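Local coordinates for uncharacterized conserved protein (Thermotoga maritima, PDB 2ZBV), which binds adenosine and probably cleaves S-adenosyl-L-methionine, like other members of the SAM hydrolase and SAM-dependent halogenase family, at residues A[164-170]-A[191-195]; A[46-50]-A[94-98]. All blocks are in the same frame, centred on the assembly; numbering follows the deposited sequence.

Interaction 1: residues A[164-170]-A[191-195]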
ATOM      1  N   VAL A 164       3.432  22.777  26.567  1.00 50.59           N
ATOM      2  CA  VAL A 164       3.100  24.041  27.206  1.00 51.68           C
ATOM      3  C   VAL A 164       3.999  25.172  26.736  1.00 52.71           C
ATOM      4  O   VAL A 164       5.080  24.944  26.192  1.00 53.04           O
ATOM      5  CB  VAL A 164       3.230  23.943  28.742  1.00 51.44           C
ATOM      6  CG1 VAL A 164       2.245  22.918  29.291  1.00 50.67           C
ATOM      7  CG2 VAL A 164       4.660  23.571  29.111  1.00 50.81           C
ATOM      8  N   VAL A 165       3.533  26.396  26.950  1.00 54.19           N
ATOM      9  CA  VAL A 165       4.287  27.586  26.593  1.00 56.05           C
ATOM     10  C   VAL A 165       4.891  28.126  27.881  1.00 57.62           C
ATOM     11  O   VAL A 165       4.166  28.439  28.825  1.00 57.78           O
ATOM     12  CB  VAL A 165       3.379  28.672  25.992  1.00 55.55           C
ATOM     13  CG1 VAL A 165       4.159  29.966  25.823  1.00 55.62           C
ATOM     14  CG2 VAL A 165       2.831  28.208  24.660  1.00 55.33           C
ATOM     15  N   GLU A 166       6.214  28.225  27.931  1.00 59.29           N
ATOM     16  CA  GLU A 166       6.860  28.738  29.129  1.00 61.23           C
ATOM     17  C   GLU A 166       8.124  29.542  28.861  1.00 61.38           C
ATOM     18  O   GLU A 166       9.084  29.048  28.270  1.00 61.28           O
ATOM     19  CB  GLU A 166       7.189  27.597  30.092  1.00 62.77           C
ATOM     20  CG  GLU A 166       8.119  26.547  29.523  1.00 66.07           C
ATOM     21  CD  GLU A 166       8.907  25.834  30.602  1.00 67.90           C
ATOM     22  OE1 GLU A 166       9.766  26.486  31.236  1.00 68.28           O
ATOM     23  OE2 GLU A 166       8.666  24.629  30.821  1.00 69.49           O
ATOM     24  N   ASN A 167       8.104  30.793  29.305  1.00 61.85           N
ATOM     25  CA  ASN A 167       9.240  31.693  29.166  1.00 61.70           C
ATOM     26  C   ASN A 167       9.865  31.769  27.772  1.00 61.07           C
ATOM     27  O   ASN A 167      10.966  31.260  27.546  1.00 60.91           O
ATOM     28  CB  ASN A 167      10.317  31.319  30.190  1.00 62.88           C
ATOM     29  CG  ASN A 167       9.795  31.337  31.618  1.00 63.98           C
ATOM     30  OD1 ASN A 167       9.293  32.355  32.093  1.00 64.49           O
ATOM     31  ND2 ASN A 167       9.913  30.208  32.308  1.00 65.18           N
ATOM     32  N   GLU A 168       9.154  32.401  26.844  1.00 60.39           N
ATOM     33  CA  GLU A 168       9.644  32.599  25.481  1.00 60.07           C
ATOM     34  C   GLU A 168       9.813  31.351  24.616  1.00 58.36           C
ATOM     35  O   GLU A 168      10.270  31.448  23.475  1.00 58.30           O
ATOM     36  CB  GLU A 168      10.981  33.349  25.524  1.00 62.47           C
ATOM     37  CG  GLU A 168      10.951  34.640  26.336  1.00 66.14           C
ATOM     38  CD  GLU A 168      12.339  35.216  26.573  1.00 68.03           C
ATOM     39  OE1 GLU A 168      12.445  36.261  27.251  1.00 68.05           O
ATOM     40  OE2 GLU A 168      13.326  34.619  26.084  1.00 69.68           O
ATOM     41  N   LYS A 169       9.457  30.184  25.137  1.00 55.67           N
ATOM     42  CA  LYS A 169       9.609  28.969  24.346  1.00 53.10           C
ATOM     43  C   LYS A 169       8.480  27.970  24.534  1.00 50.81           C
ATOM     44  O   LYS A 169       7.687  28.063  25.476  1.00 49.98           O
ATOM     45  CB  LYS A 169      10.938  28.286  24.673  1.00 54.26           C
ATOM     46  CG  LYS A 169      10.998  27.689  26.066  1.00 54.77           C
ATOM     47  CD  LYS A 169      12.321  26.979  26.302  1.00 56.27           C
ATOM     48  CE  LYS A 169      12.362  26.348  27.686  1.00 57.29           C
ATOM     49  NZ  LYS A 169      13.645  25.643  27.953  1.00 57.76           N
ATOM     50  N   VAL A 170       8.416  27.012  23.617  1.00 47.11           N
ATOM     51  CA  VAL A 170       7.414  25.963  23.667  1.00 44.20           C
ATOM     52  C   VAL A 170       8.137  24.624  23.745  1.00 42.54           C
ATOM     53  O   VAL A 170       9.077  24.366  22.991  1.00 41.91           O
ATOM     54  CB  VAL A 170       6.510  25.984  22.417  1.00 44.94           C
ATOM     55  CG1 VAL A 170       5.634  27.222  22.428  1.00 45.34           C
ATOM     56  CG2 VAL A 170       7.362  25.959  21.159  1.00 46.04           C
ATOM     57  N   LEU A 191      -0.552  27.305  19.579  1.00 40.42           N
ATOM     58  CA  LEU A 191       0.150  27.454  20.846  1.00 40.51           C
ATOM     59  C   LEU A 191       1.469  28.170  20.564  1.00 40.30           C
ATOM     60  O   LEU A 191       1.864  29.091  21.283  1.00 40.19           O
ATOM     61  CB  LEU A 191       0.430  26.080  21.459  1.00 41.25           C
ATOM     62  CG  LEU A 191       1.072  26.103  22.846  1.00 42.91           C
ATOM     63  CD1 LEU A 191       0.045  26.596  23.855  1.00 45.05           C
ATOM     64  CD2 LEU A 191       1.559  24.719  23.228  1.00 43.77           C
ATOM     65  N   PHE A 192       2.144  27.735  19.505  1.00 39.80           N
ATOM     66  CA  PHE A 192       3.414  28.325  19.099  1.00 37.78           C
ATOM     67  C   PHE A 192       3.228  29.798  18.753  1.00 37.75           C
ATOM     68  O   PHE A 192       4.102  30.623  19.014  1.00 38.15           O
ATOM     69  CB  PHE A 192       3.974  27.561  17.892  1.00 36.67           C
ATOM     70  CG  PHE A 192       5.188  28.199  17.271  1.00 36.49           C
ATOM     71  CD1 PHE A 192       5.101  28.817  16.031  1.00 36.56           C
ATOM     72  CD2 PHE A 192       6.419  28.164  17.916  1.00 36.64           C
ATOM     73  CE1 PHE A 192       6.227  29.391  15.439  1.00 38.15           C
ATOM     74  CE2 PHE A 192       7.550  28.734  17.335  1.00 36.98           C
ATOM     75  CZ  PHE A 192       7.453  29.348  16.093  1.00 36.81           C
ATOM     76  N   LEU A 193       2.081  30.127  18.175  1.00 38.21           N
ATOM     77  CA  LEU A 193       1.795  31.501  17.794  1.00 41.76           C
ATOM     78  C   LEU A 193       1.592  32.428  18.984  1.00 44.87           C
ATOM     79  O   LEU A 193       1.433  33.636  18.809  1.00 45.86           O
ATOM     80  CB  LEU A 193       0.563  31.553  16.890  1.00 42.60           C
ATOM     81  CG  LEU A 193       0.765  31.018  15.469  1.00 43.48           C
ATOM     82  CD1 LEU A 193      -0.548  31.075  14.704  1.00 43.35           C
ATOM     83  CD2 LEU A 193       1.836  31.843  14.766  1.00 42.87           C
ATOM     84  N   LYS A 194       1.591  31.868  20.191  1.00 46.99           N
ATOM     85  CA  LYS A 194       1.420  32.674  21.396  1.00 49.20           C
ATOM     86  C   LYS A 194       2.762  33.180  21.904  1.00 49.88           C
ATOM     87  O   LYS A 194       2.824  33.924  22.882  1.00 50.10           O
ATOM     88  CB  LYS A 194       0.707  31.868  22.486  1.00 50.20           C
ATOM     89  CG  LYS A 194      -0.774  31.710  22.211  1.00 53.19           C
ATOM     90  CD  LYS A 194      -1.460  30.781  23.191  1.00 55.45           C
ATOM     91  CE  LYS A 194      -2.946  30.678  22.864  1.00 56.32           C
ATOM     92  NZ  LYS A 194      -3.617  29.593  23.627  1.00 59.07           N
ATOM     93  N   LEU A 195       3.834  32.769  21.234  1.00 49.86           N
ATOM     94  CA  LEU A 195       5.179  33.200  21.596  1.00 50.07           C
ATOM     95  C   LEU A 195       5.459  34.498  20.852  1.00 50.23           C
ATOM     96  O   LEU A 195       6.599  34.962  20.797  1.00 51.33           O
ATOM     97  CB  LEU A 195       6.220  32.154  21.181  1.00 50.04           C
ATOM     98  CG  LEU A 195       6.269  30.808  21.908  1.00 50.35           C
ATOM     99  CD1 LEU A 195       7.351  29.944  21.276  1.00 50.59           C
ATOM    100  CD2 LEU A 195       6.552  31.018  23.389  1.00 49.91           C
TER
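Leu-195 drives its isobutyl end against the turn of a hairpin: its CD2 sits 3.5 Å from Glu-168 C and 3.5 Å from Lys-169 N, so this methyl lies on the backbone of the turn as well as on Val-165, whose CG1 is 3.6 Å from Leu-195 CD2. Val-170 CG1 comes nearest to Leu-195 CD1, at 3.4 Å, and is also close to CD2. Val-165 and Val-170 face each other across the hairpin, and both point toward 191-195.

The hairpin has a two-residue turn, Asn-167 and Glu-168, both with positive phi. It is closed by Glu-166 N to Lys-169 O at 2.9 Å and, weakly, by Lys-169 N to Glu-166 O at 3.4 Å; no hydrogen bond crosses to 191-195. Its first arm, the weakly bonded strand 164-166, pairs with the strand starting at Lys-169, which pairs in turn with strand 258-262 in the curled beta sheet of the C-terminal domain. Lys-169 points away from this contact and makes a salt bridge with Glu-260.

Opposing the hairpin are the last part of a short helix and the residues that follow, through Leu-195. Backbone bonds from Lys-194 N to Leu-191 O (3.0 Å) and from Leu-195 N to Phe-192 O (3.1 Å) keep this chain tightly wound, bringing Leu-191 and Leu-195 to the same side. Leu-191 fits against the other branch of Val-165, with CG 3.3 Å from Val-165 CG2. Phe-192 offers its ring edge to Val-170, CD2 to CG2 at 4.0 Å, and Ile-261 packs on both of these residues.

Interaction 2: residues A[46-50]-A[94-98]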
ATOM      1  N   ALA A  46       0.166   5.621  16.751  1.00 17.73           N
ATOM      2  CA  ALA A  46      -1.169   5.420  16.203  1.00 19.18           C
ATOM      3  C   ALA A  46      -2.186   6.424  16.782  1.00 17.90           C
ATOM      4  O   ALA A  46      -3.050   6.915  16.057  1.00 18.58           O
ATOM      5  CB  ALA A  46      -1.636   3.980  16.472  1.00 17.71           C
ATOM      6  N   SER A  47      -2.071   6.741  18.071  1.00 17.00           N
ATOM      7  CA  SER A  47      -3.020   7.667  18.701  1.00 17.15           C
ATOM      8  C   SER A  47      -2.958   9.033  18.027  1.00 17.16           C
ATOM      9  O   SER A  47      -3.982   9.674  17.810  1.00 17.71           O
ATOM     10  CB  SER A  47      -2.764   7.785  20.219  1.00 16.83           C
ATOM     11  OG  SER A  47      -1.585   8.515  20.541  1.00 20.73           O
ATOM     12  N   HIS A  48      -1.752   9.466  17.673  1.00 18.33           N
ATOM     13  CA  HIS A  48      -1.568  10.746  16.985  1.00 18.29           C
ATOM     14  C   HIS A  48      -2.078  10.710  15.545  1.00 17.02           C
ATOM     15  O   HIS A  48      -2.808  11.607  15.118  1.00 15.74           O
ATOM     16  CB  HIS A  48      -0.090  11.134  16.986  1.00 20.56           C
ATOM     17  CG  HIS A  48       0.401  11.608  18.316  1.00 21.97           C
ATOM     18  ND1 HIS A  48      -0.050  12.773  18.899  1.00 20.91           N
ATOM     19  CD2 HIS A  48       1.299  11.075  19.179  1.00 23.72           C
ATOM     20  CE1 HIS A  48       0.549  12.937  20.065  1.00 25.13           C
ATOM     21  NE2 HIS A  48       1.373  11.921  20.259  1.00 26.33           N
ATOM     22  N   VAL A  49      -1.680   9.684  14.793  1.00 16.03           N
ATOM     23  CA  VAL A  49      -2.117   9.539  13.398  1.00 15.47           C
ATOM     24  C   VAL A  49      -3.644   9.480  13.315  1.00 16.21           C
ATOM     25  O   VAL A  49      -4.253  10.070  12.424  1.00 17.25           O
ATOM     26  CB  VAL A  49      -1.552   8.245  12.744  1.00 14.96           C
ATOM     27  CG1 VAL A  49      -2.144   8.081  11.345  1.00 15.73           C
ATOM     28  CG2 VAL A  49      -0.016   8.324  12.640  1.00 14.39           C
ATOM     29  N   LEU A  50      -4.255   8.762  14.251  1.00 15.45           N
ATOM     30  CA  LEU A  50      -5.712   8.620  14.293  1.00 16.51           C
ATOM     31  C   LEU A  50      -6.395   9.976  14.428  1.00 14.98           C
ATOM     32  O   LEU A  50      -7.288  10.321  13.657  1.00 15.61           O
ATOM     33  CB  LEU A  50      -6.118   7.745  15.478  1.00 13.82           C
ATOM     34  CG  LEU A  50      -7.624   7.644  15.729  1.00 15.75           C
ATOM     35  CD1 LEU A  50      -8.284   6.920  14.564  1.00 15.78           C
ATOM     36  CD2 LEU A  50      -7.870   6.891  17.043  1.00 13.72           C
ATOM     37  N   GLY A  94      -5.137   2.686  25.203  1.00 20.65           N
ATOM     38  CA  GLY A  94      -4.643   4.047  25.109  1.00 18.63           C
ATOM     39  C   GLY A  94      -4.540   4.610  23.699  1.00 20.54           C
ATOM     40  O   GLY A  94      -4.250   5.795  23.535  1.00 19.35           O
ATOM     41  N   VAL A  95      -4.772   3.788  22.676  1.00 19.58           N
ATOM     42  CA  VAL A  95      -4.685   4.285  21.304  1.00 20.14           C
ATOM     43  C   VAL A  95      -5.699   5.411  21.021  1.00 21.80           C
ATOM     44  O   VAL A  95      -5.460   6.276  20.172  1.00 20.19           O
ATOM     45  CB  VAL A  95      -4.841   3.130  20.260  1.00 19.88           C
ATOM     46  CG1 VAL A  95      -6.269   2.554  20.269  1.00 17.88           C
ATOM     47  CG2 VAL A  95      -4.472   3.644  18.872  1.00 19.61           C
ATOM     48  N   LEU A  96      -6.814   5.423  21.753  1.00 23.40           N
ATOM     49  CA  LEU A  96      -7.837   6.458  21.564  1.00 22.49           C
ATOM     50  C   LEU A  96      -7.628   7.672  22.463  1.00 23.32           C
ATOM     51  O   LEU A  96      -8.511   8.525  22.575  1.00 23.72           O
ATOM     52  CB  LEU A  96      -9.235   5.884  21.823  1.00 21.86           C
ATOM     53  CG  LEU A  96      -9.663   4.715  20.930  1.00 21.81           C
ATOM     54  CD1 LEU A  96     -11.088   4.293  21.272  1.00 22.52           C
ATOM     55  CD2 LEU A  96      -9.549   5.125  19.460  1.00 19.97           C
ATOM     56  N   THR A  97      -6.458   7.752  23.089  1.00 23.42           N
ATOM     57  CA  THR A  97      -6.137   8.852  23.994  1.00 24.54           C
ATOM     58  C   THR A  97      -6.296  10.254  23.405  1.00 25.67           C
ATOM     59  O   THR A  97      -6.942  11.115  24.016  1.00 24.66           O
ATOM     60  CB  THR A  97      -4.695   8.730  24.532  1.00 26.33           C
ATOM     61  OG1 THR A  97      -4.603   7.602  25.404  1.00 28.27           O
ATOM     62  CG2 THR A  97      -4.294   9.982  25.300  1.00 28.03           C
ATOM     63  N   VAL A  98      -5.715  10.486  22.228  1.00 23.56           N
ATOM     64  CA  VAL A  98      -5.779  11.807  21.612  1.00 21.36           C
ATOM     65  C   VAL A  98      -7.179  12.228  21.157  1.00 21.70           C
ATOM     66  O   VAL A  98      -7.606  13.341  21.453  1.00 18.86           O
ATOM     67  CB  VAL A  98      -4.777  11.929  20.430  1.00 23.08           C
ATOM     68  CG1 VAL A  98      -4.685  13.389  19.975  1.00 19.87           C
ATOM     69  CG2 VAL A  98      -3.388  11.429  20.858  1.00 20.82           C
TER
HETATM   70  O   HOH W   1      -6.132   8.934  19.636  1.00 22.23           O
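A turn of helix 43-54 runs up against the tight bend that leads into helix 97-103, and the backbones come very close: the CA atoms of Ser-47 and Val-95 are 4.6 Å apart. Gly-94 to Thr-97 form a type I beta turn, closed by Thr-97 N to Gly-94 O at 3.0 Å. The Thr-97 side chain reinforces it, OG1 donating to the same Gly-94 O at 2.6 Å, and Leu-96 takes the N-cap position. Gly-94 has a phi of 99°, where a side chain would jam against the preceding carbonyl.

Ser-47 is the closest point of the helix. Its CB is 3.1 Å from Val-95 O, and its CA makes a CA-H...O contact with that oxygen at 3.2 Å. The hydroxyl turns back along its own helix to bond Arg-44 O, while also lying 3.4 Å from Val-98 CG2; that methyl sits over one face of the His-48 ring. On the side toward the sheet, Leu-50 CD2 meets Leu-96 CD2 at 3.4 Å, and both residues pack on Phe-88 of strand 87-91. Ala-46 CB touches Val-95 CG2 at 3.7 Å; its side chain is about 9 Å from the bound adenosine, so the contact is close behind that pocket without lining it.

Ser-47 O and Val-95 O are both acceptors and cannot bond each other; water 1 donates to them at 2.9 and 2.8 Å respectively. With no direct hydrogen bond between the segments, the joint rests on close van der Waals packing, a CA-H...O contact and one water bridging two carbonyls.

In the fold
After strand 2-6, helix 14-25 and strand 31-33, the chain forms helix 43-54, then strands 62-66, 77-82 and 87-91, before interaction 2 closes a loop of 43 residues. This ties helix 43-54 to the turn that leads from strand 87-91, inside the N-terminal sheet, into helix 97-103. After strand 105-110 and helix 127-140 the chain crosses to the C-terminal domain, Leu-158 and Met-160 touching Ser-47 on the way. Interaction 1 closes a shorter loop of 20 residues, packing helix 189-192 and the residues after it against the hairpin of the curled sheet. The two loops are in series, neither nested nor crossed, and the centres of interactions 1 and 2 lie 24 Å apart.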